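Local structure of glucokinase (Leishmania braziliensis MHOM/BR/75/M2904, 6EDI) at residues Q93-N98 with A104-R109; T50-G55 with L85-E90. The protein probably binds D-glucose and ATP and phosphorylates the sugar, as a glucokinase. One frame throughout, in Å; residues are numbered along the deposited sequence.

Interaction 1 of 2, residues Q93-N98 with A104-R109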
loop_
_atom_site.group_PDB
_atom_site.type_symbol
_atom_site.label_atom_id
_atom_site.label_comp_id
_atom_site.label_asym_id
_atom_site.label_seq_id
_atom_site.Cartn_x
_atom_site.Cartn_y
_atom_site.Cartn_z
ATOM N N GLN A 93 -24.519 -22.632 -19.677
ATOM C CA GLN A 93 -25.496 -23.446 -20.402
ATOM C C GLN A 93 -25.014 -23.768 -21.819
ATOM O O GLN A 93 -25.326 -24.831 -22.359
ATOM C CB GLN A 93 -26.883 -22.779 -20.436
ATOM C CG GLN A 93 -27.484 -22.431 -19.054
ATOM C CD GLN A 93 -27.412 -23.559 -18.024
ATOM O OE1 GLN A 93 -27.028 -23.335 -16.871
ATOM N NE2 GLN A 93 -27.803 -24.766 -18.425
ATOM N N HIS A 94 -24.237 -22.870 -22.419
ATOM C CA HIS A 94 -23.706 -23.128 -23.757
ATOM C C HIS A 94 -22.658 -24.227 -23.728
ATOM O O HIS A 94 -22.596 -25.051 -24.639
ATOM C CB HIS A 94 -23.080 -21.879 -24.376
ATOM C CG HIS A 94 -22.296 -22.155 -25.624
ATOM N ND1 HIS A 94 -22.866 -22.132 -26.878
ATOM C CD2 HIS A 94 -20.990 -22.465 -25.809
ATOM C CE1 HIS A 94 -21.945 -22.413 -27.783
ATOM N NE2 HIS A 94 -20.797 -22.620 -27.163
ATOM N N LEU A 95 -21.808 -24.215 -22.701
ATOM C CA LEU A 95 -20.773 -25.232 -22.565
ATOM C C LEU A 95 -21.367 -26.621 -22.332
ATOM O O LEU A 95 -20.868 -27.604 -22.874
ATOM C CB LEU A 95 -19.792 -24.882 -21.440
ATOM C CG LEU A 95 -18.891 -23.662 -21.633
ATOM C CD1 LEU A 95 -18.057 -23.424 -20.370
ATOM C CD2 LEU A 95 -17.992 -23.843 -22.837
ATOM N N LYS A 96 -22.423 -26.705 -21.523
ATOM C CA LYS A 96 -23.062 -27.993 -21.243
ATOM C C LYS A 96 -23.857 -28.482 -22.456
ATOM O O LYS A 96 -24.025 -29.685 -22.653
ATOM C CB LYS A 96 -23.992 -27.901 -20.027
ATOM C CG LYS A 96 -23.490 -27.037 -18.860
ATOM C CD LYS A 96 -22.371 -27.671 -18.044
ATOM C CE LYS A 96 -22.713 -27.676 -16.557
ATOM N NZ LYS A 96 -23.367 -26.391 -16.154
ATOM N N LYS A 97 -24.339 -27.543 -23.266
ATOM C CA LYS A 97 -25.155 -27.867 -24.435
ATOM C C LYS A 97 -24.329 -28.138 -25.691
ATOM O O LYS A 97 -24.768 -28.883 -26.571
ATOM C CB LYS A 97 -26.143 -26.738 -24.743
ATOM C CG LYS A 97 -27.382 -26.659 -23.858
ATOM C CD LYS A 97 -28.251 -25.505 -24.335
ATOM C CE LYS A 97 -29.471 -25.290 -23.462
ATOM N NZ LYS A 97 -30.356 -24.229 -24.024
ATOM N N ASN A 98 -23.155 -27.516 -25.790
ATOM C CA ASN A 98 -22.328 -27.648 -26.993
ATOM C C ASN A 98 -20.979 -28.344 -26.782
ATOM O O ASN A 98 -20.150 -28.369 -27.693
ATOM C CB ASN A 98 -22.123 -26.289 -27.683
ATOM C CG ASN A 98 -23.418 -25.689 -28.191
ATOM O OD1 ASN A 98 -23.815 -25.916 -29.337
ATOM N ND2 ASN A 98 -24.083 -24.907 -27.344
ATOM N N ALA A 104 -17.508 -31.099 -19.013
ATOM C CA ALA A 104 -16.956 -31.655 -17.782
ATOM C C ALA A 104 -15.435 -31.566 -17.736
ATOM O O ALA A 104 -14.868 -31.093 -16.749
ATOM C CB ALA A 104 -17.410 -33.086 -17.586
ATOM N N SER A 105 -14.769 -32.037 -18.787
ATOM C CA SER A 105 -13.304 -32.040 -18.806
ATOM C C SER A 105 -12.726 -30.619 -18.783
ATOM O O SER A 105 -11.611 -30.396 -18.301
ATOM C CB SER A 105 -12.763 -32.817 -20.009
ATOM O OG SER A 105 -13.061 -32.159 -21.228
ATOM N N PHE A 106 -13.495 -29.661 -19.293
ATOM C CA PHE A 106 -13.075 -28.260 -19.299
ATOM C C PHE A 106 -13.185 -27.608 -17.915
ATOM O O PHE A 106 -12.210 -27.073 -17.379
ATOM C CB PHE A 106 -13.911 -27.473 -20.312
ATOM C CG PHE A 106 -13.381 -26.094 -20.593
ATOM C CD1 PHE A 106 -12.196 -25.931 -21.304
ATOM C CD2 PHE A 106 -14.068 -24.968 -20.162
ATOM C CE1 PHE A 106 -11.698 -24.661 -21.577
ATOM C CE2 PHE A 106 -13.583 -23.693 -20.432
ATOM C CZ PHE A 106 -12.392 -23.545 -21.141
ATOM N N LEU A 107 -14.383 -27.663 -17.344
ATOM C CA LEU A 107 -14.686 -26.955 -16.113
ATOM C C LEU A 107 -13.866 -27.469 -14.934
ATOM O O LEU A 107 -13.633 -26.742 -13.975
ATOM C CB LEU A 107 -16.185 -27.021 -15.799
ATOM C CG LEU A 107 -17.146 -26.291 -16.732
ATOM C CD1 LEU A 107 -18.593 -26.525 -16.310
ATOM C CD2 LEU A 107 -16.839 -24.791 -16.779
ATOM N N ARG A 108 -13.428 -28.723 -14.993
ATOM C CA ARG A 108 -12.644 -29.264 -13.881
ATOM C C ARG A 108 -11.261 -28.638 -13.818
ATOM O O ARG A 108 -10.580 -28.750 -12.805
ATOM C CB ARG A 108 -12.494 -30.780 -13.988
ATOM C CG ARG A 108 -13.799 -31.539 -13.961
ATOM C CD ARG A 108 -14.763 -31.044 -12.887
ATOM N NE ARG A 108 -15.975 -31.860 -12.895
ATOM C CZ ARG A 108 -16.963 -31.700 -13.768
ATOM N NH1 ARG A 108 -16.874 -30.744 -14.685
ATOM N NH2 ARG A 108 -18.030 -32.493 -13.726
ATOM N N ARG A 109 -10.843 -27.991 -14.902
ATOM C CA ARG A 109 -9.528 -27.359 -14.940
ATOM C C ARG A 109 -9.582 -25.862 -14.649
ATOM O O ARG A 109 -8.557 -25.188 -14.704
ATOM C CB ARG A 109 -8.812 -27.650 -16.260
ATOM C CG ARG A 109 -8.419 -29.123 -16.428
ATOM C CD ARG A 109 -7.813 -29.376 -17.788
ATOM N NE ARG A 109 -8.808 -29.261 -18.850
ATOM C CZ ARG A 109 -8.744 -28.394 -19.856
ATOM N NH1 ARG A 109 -7.722 -27.552 -19.952
ATOM N NH2 ARG A 109 -9.703 -28.378 -20.774
#
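His94 O, on the residue next to the Leu95 that packs against Leu107, accepts two bonds from Asn98. The backbone N of Asn98 reaches His94 O at 2.8 Å, while Asn98 ND2 reaches the same oxygen at 3.1 Å, in the carbonyl plane on a lone pair, with an N-H...O angle of 159°. The oxygen also lies within 5° of the Asn98 amide plane, and Asn98 CB lies 3.8 Å above the His94 ring plane, offset toward its rim. This is the late part of helix 84-98, which belongs to a beta-alpha-beta crossover from strand 67-75 to strand 110-117 in an actin-like ATPase fold.

Across the contact only carbon atoms meet, and no hydrogen bond joins the segments. Leu95 CD1 meets Leu107 CD2 at 4.0 Å, and the same methyl approaches Phe106 CD2 obliquely at 4.3 Å. Leu95 also rests on Leu26 and Leu30 of helix 26-32, and the Phe106 ring meets Phe56 edge-to-face. With CG anti to its carbonyl carbon (chi1 -67°), Leu107 carries its branch point toward helix 93-98, and its two methyls part there: CD2 goes to Leu95, and CD1 lies 4.3 Å from Lys96 CE.

Interaction 2 of 2, residues T50-G55 with L85-E90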
loop_
_atom_site.group_PDB
_atom_site.type_symbol
_atom_site.label_atom_id
_atom_site.label_comp_id
_atom_site.label_asym_id
_atom_site.label_seq_id
_atom_site.Cartn_x
_atom_site.Cartn_y
_atom_site.Cartn_z
ATOM N N THR A 50 -21.117 -0.466 -21.862
ATOM C CA THR A 50 -22.273 -1.352 -21.968
ATOM C C THR A 50 -21.834 -2.767 -22.212
ATOM O O THR A 50 -22.622 -3.598 -22.670
ATOM C CB THR A 50 -23.154 -0.999 -23.169
ATOM O OG1 THR A 50 -22.347 -0.474 -24.234
ATOM C CG2 THR A 50 -24.177 -0.006 -22.769
ATOM N N SER A 51 -20.568 -3.039 -21.921
ATOM C CA SER A 51 -19.927 -4.221 -22.459
ATOM C C SER A 51 -19.274 -5.062 -21.382
ATOM O O SER A 51 -18.416 -4.585 -20.634
ATOM C CB SER A 51 -18.887 -3.802 -23.487
ATOM O OG SER A 51 -18.040 -2.813 -22.935
ATOM N N ALA A 52 -19.688 -6.320 -21.310
ATOM C CA ALA A 52 -19.118 -7.258 -20.362
ATOM C C ALA A 52 -18.463 -8.385 -21.144
ATOM O O ALA A 52 -19.148 -9.244 -21.695
ATOM C CB ALA A 52 -20.205 -7.799 -19.437
ATOM N N ARG A 53 -17.138 -8.385 -21.217
ATOM C CA ARG A 53 -16.468 -9.463 -21.925
ATOM C C ARG A 53 -16.262 -10.597 -20.942
ATOM O O ARG A 53 -15.770 -10.380 -19.844
ATOM C CB ARG A 53 -15.148 -8.979 -22.527
ATOM C CG ARG A 53 -15.353 -7.839 -23.521
ATOM C CD ARG A 53 -14.056 -7.243 -24.025
ATOM N NE ARG A 53 -13.296 -6.602 -22.958
ATOM C CZ ARG A 53 -12.198 -5.885 -23.165
ATOM N NH1 ARG A 53 -11.748 -5.722 -24.404
ATOM N NH2 ARG A 53 -11.560 -5.326 -22.142
ATOM N N VAL A 54 -16.677 -11.802 -21.322
ATOM C CA VAL A 54 -16.560 -12.959 -20.435
ATOM C C VAL A 54 -15.836 -14.056 -21.200
ATOM O O VAL A 54 -16.210 -14.372 -22.317
ATOM C CB VAL A 54 -17.952 -13.484 -20.043
ATOM C CG1 VAL A 54 -17.848 -14.629 -19.045
ATOM C CG2 VAL A 54 -18.794 -12.373 -19.483
ATOM N N GLY A 55 -14.804 -14.648 -20.617
ATOM C CA GLY A 55 -14.115 -15.705 -21.330
ATOM C C GLY A 55 -13.111 -16.482 -20.502
ATOM O O GLY A 55 -13.250 -16.612 -19.295
ATOM N N LEU A 85 -24.909 -12.116 -14.113
ATOM C CA LEU A 85 -25.423 -13.447 -13.771
ATOM C C LEU A 85 -26.041 -14.139 -14.981
ATOM O O LEU A 85 -25.814 -15.329 -15.216
ATOM C CB LEU A 85 -26.437 -13.378 -12.623
ATOM C CG LEU A 85 -25.865 -13.414 -11.204
ATOM C CD1 LEU A 85 -25.056 -12.170 -10.925
ATOM C CD2 LEU A 85 -26.962 -13.565 -10.159
ATOM N N GLU A 86 -26.819 -13.388 -15.747
ATOM C CA GLU A 86 -27.387 -13.910 -16.979
ATOM C C GLU A 86 -26.268 -14.374 -17.886
ATOM O O GLU A 86 -26.324 -15.474 -18.438
ATOM C CB GLU A 86 -28.201 -12.836 -17.687
ATOM C CG GLU A 86 -29.205 -12.155 -16.790
ATOM C CD GLU A 86 -30.263 -11.432 -17.572
ATOM O OE1 GLU A 86 -30.115 -11.313 -18.810
ATOM O OE2 GLU A 86 -31.247 -10.992 -16.944
ATOM N N PHE A 87 -25.242 -13.534 -18.022
ATOM C CA PHE A 87 -24.136 -13.818 -18.935
ATOM C C PHE A 87 -23.384 -15.089 -18.533
ATOM O O PHE A 87 -23.103 -15.944 -19.373
ATOM C CB PHE A 87 -23.163 -12.636 -19.017
ATOM C CG PHE A 87 -23.798 -11.345 -19.454
ATOM C CD1 PHE A 87 -24.956 -11.342 -20.218
ATOM C CD2 PHE A 87 -23.234 -10.130 -19.084
ATOM C CE1 PHE A 87 -25.547 -10.149 -20.612
ATOM C CE2 PHE A 87 -23.808 -8.926 -19.475
ATOM C CZ PHE A 87 -24.970 -8.935 -20.246
ATOM N N PHE A 88 -23.059 -15.208 -17.250
ATOM C CA PHE A 88 -22.346 -16.387 -16.778
ATOM C C PHE A 88 -23.177 -17.644 -17.030
ATOM O O PHE A 88 -22.648 -18.677 -17.445
ATOM C CB PHE A 88 -21.996 -16.261 -15.297
ATOM C CG PHE A 88 -21.109 -15.098 -14.984
ATOM C CD1 PHE A 88 -20.225 -14.601 -15.939
ATOM C CD2 PHE A 88 -21.167 -14.490 -13.734
ATOM C CE1 PHE A 88 -19.404 -13.503 -15.647
ATOM C CE2 PHE A 88 -20.363 -13.399 -13.435
ATOM C CZ PHE A 88 -19.476 -12.907 -14.395
ATOM N N ASP A 89 -24.485 -17.542 -16.812
ATOM C CA ASP A 89 -25.365 -18.672 -17.084
ATOM C C ASP A 89 -25.441 -19.009 -18.585
ATOM O O ASP A 89 -25.406 -20.183 -18.953
ATOM C CB ASP A 89 -26.754 -18.461 -16.483
ATOM C CG ASP A 89 -27.519 -19.760 -16.343
ATOM O OD1 ASP A 89 -27.249 -20.501 -15.371
ATOM O OD2 ASP A 89 -28.373 -20.051 -17.210
ATOM N N GLU A 90 -25.519 -17.999 -19.451
ATOM C CA GLU A 90 -25.490 -18.260 -20.896
ATOM C C GLU A 90 -24.200 -18.953 -21.342
ATOM O O GLU A 90 -24.219 -19.780 -22.254
ATOM C CB GLU A 90 -25.682 -16.975 -21.711
ATOM C CG GLU A 90 -27.002 -16.271 -21.494
ATOM C CD GLU A 90 -27.554 -15.664 -22.773
ATOM O OE1 GLU A 90 -27.056 -14.604 -23.212
ATOM O OE2 GLU A 90 -28.490 -16.261 -23.343
#
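Ala52 and Val54 project from one side of strand 51-55 toward Phe87 and Phe88 of helix 85-90, and the two rings meet these small bumps, one at each. The strand and helix segments run nearly alongside each other: their axes approach to 9.7 Å with 30° between their N-to-C directions. Strand alternation explains the choice of residues, since the CB atoms of Ser51 and Arg53 are directed away from the helix.

At Ala52 the bump is a single methyl. Its CB lies 3.8 Å from both CD2 and CE2 of Phe87, approaching that side of the ring obliquely. Val54 is broader, and its fork is set by chi1 of -176°, which places CG1 anti to the backbone N. CG1 meets the edge of the Phe88 ring in its plane, 3.9 Å from CE1, whereas CG2 sits in the notch between the two phenylalanines, 4.0 Å from Phe88 CE1 and 4.4 Å from Phe87 CB. The Val54 and Phe88 side chains cross at about a right angle.

Other residues pack on the same rings. Phe87 stacks on Phe74 of strand 67-75, and Phe88 meets Tyr142 edge-to-face and also touches Cys45 of strand 41-48. The contact thus seats helix 84-98 on the sheet of an actin-like ATPase domain. All four touching residues are buried and no hydrogen bond joins the segments, which implies that hydrophobic burial and the fit of methyls to rings, rather than directional polar bonding, hold helix and strand together here.

From the N terminus, the chain passes strand 16-20, helix 26-32 and strand 41-48 before strand 51-58, then strand 67-75, and enters helix 84-98, where interaction 2 closes a loop with 29 residues between its segments, 12 of them in strands. Further along the same helix, interaction 1 closes a much shorter loop: five residues, neither helix nor strand, separate 93-98 from 104-109. The contacts are in series, neither nested nor crossed; the centres of interactions 1 and 2 lie about 16 Å apart. Interaction 2 ties the earlier part of helix 84-98 to the sheet, and interaction 1 its later part to short helix 104-107, just before strand 110-117 rejoins the sheet.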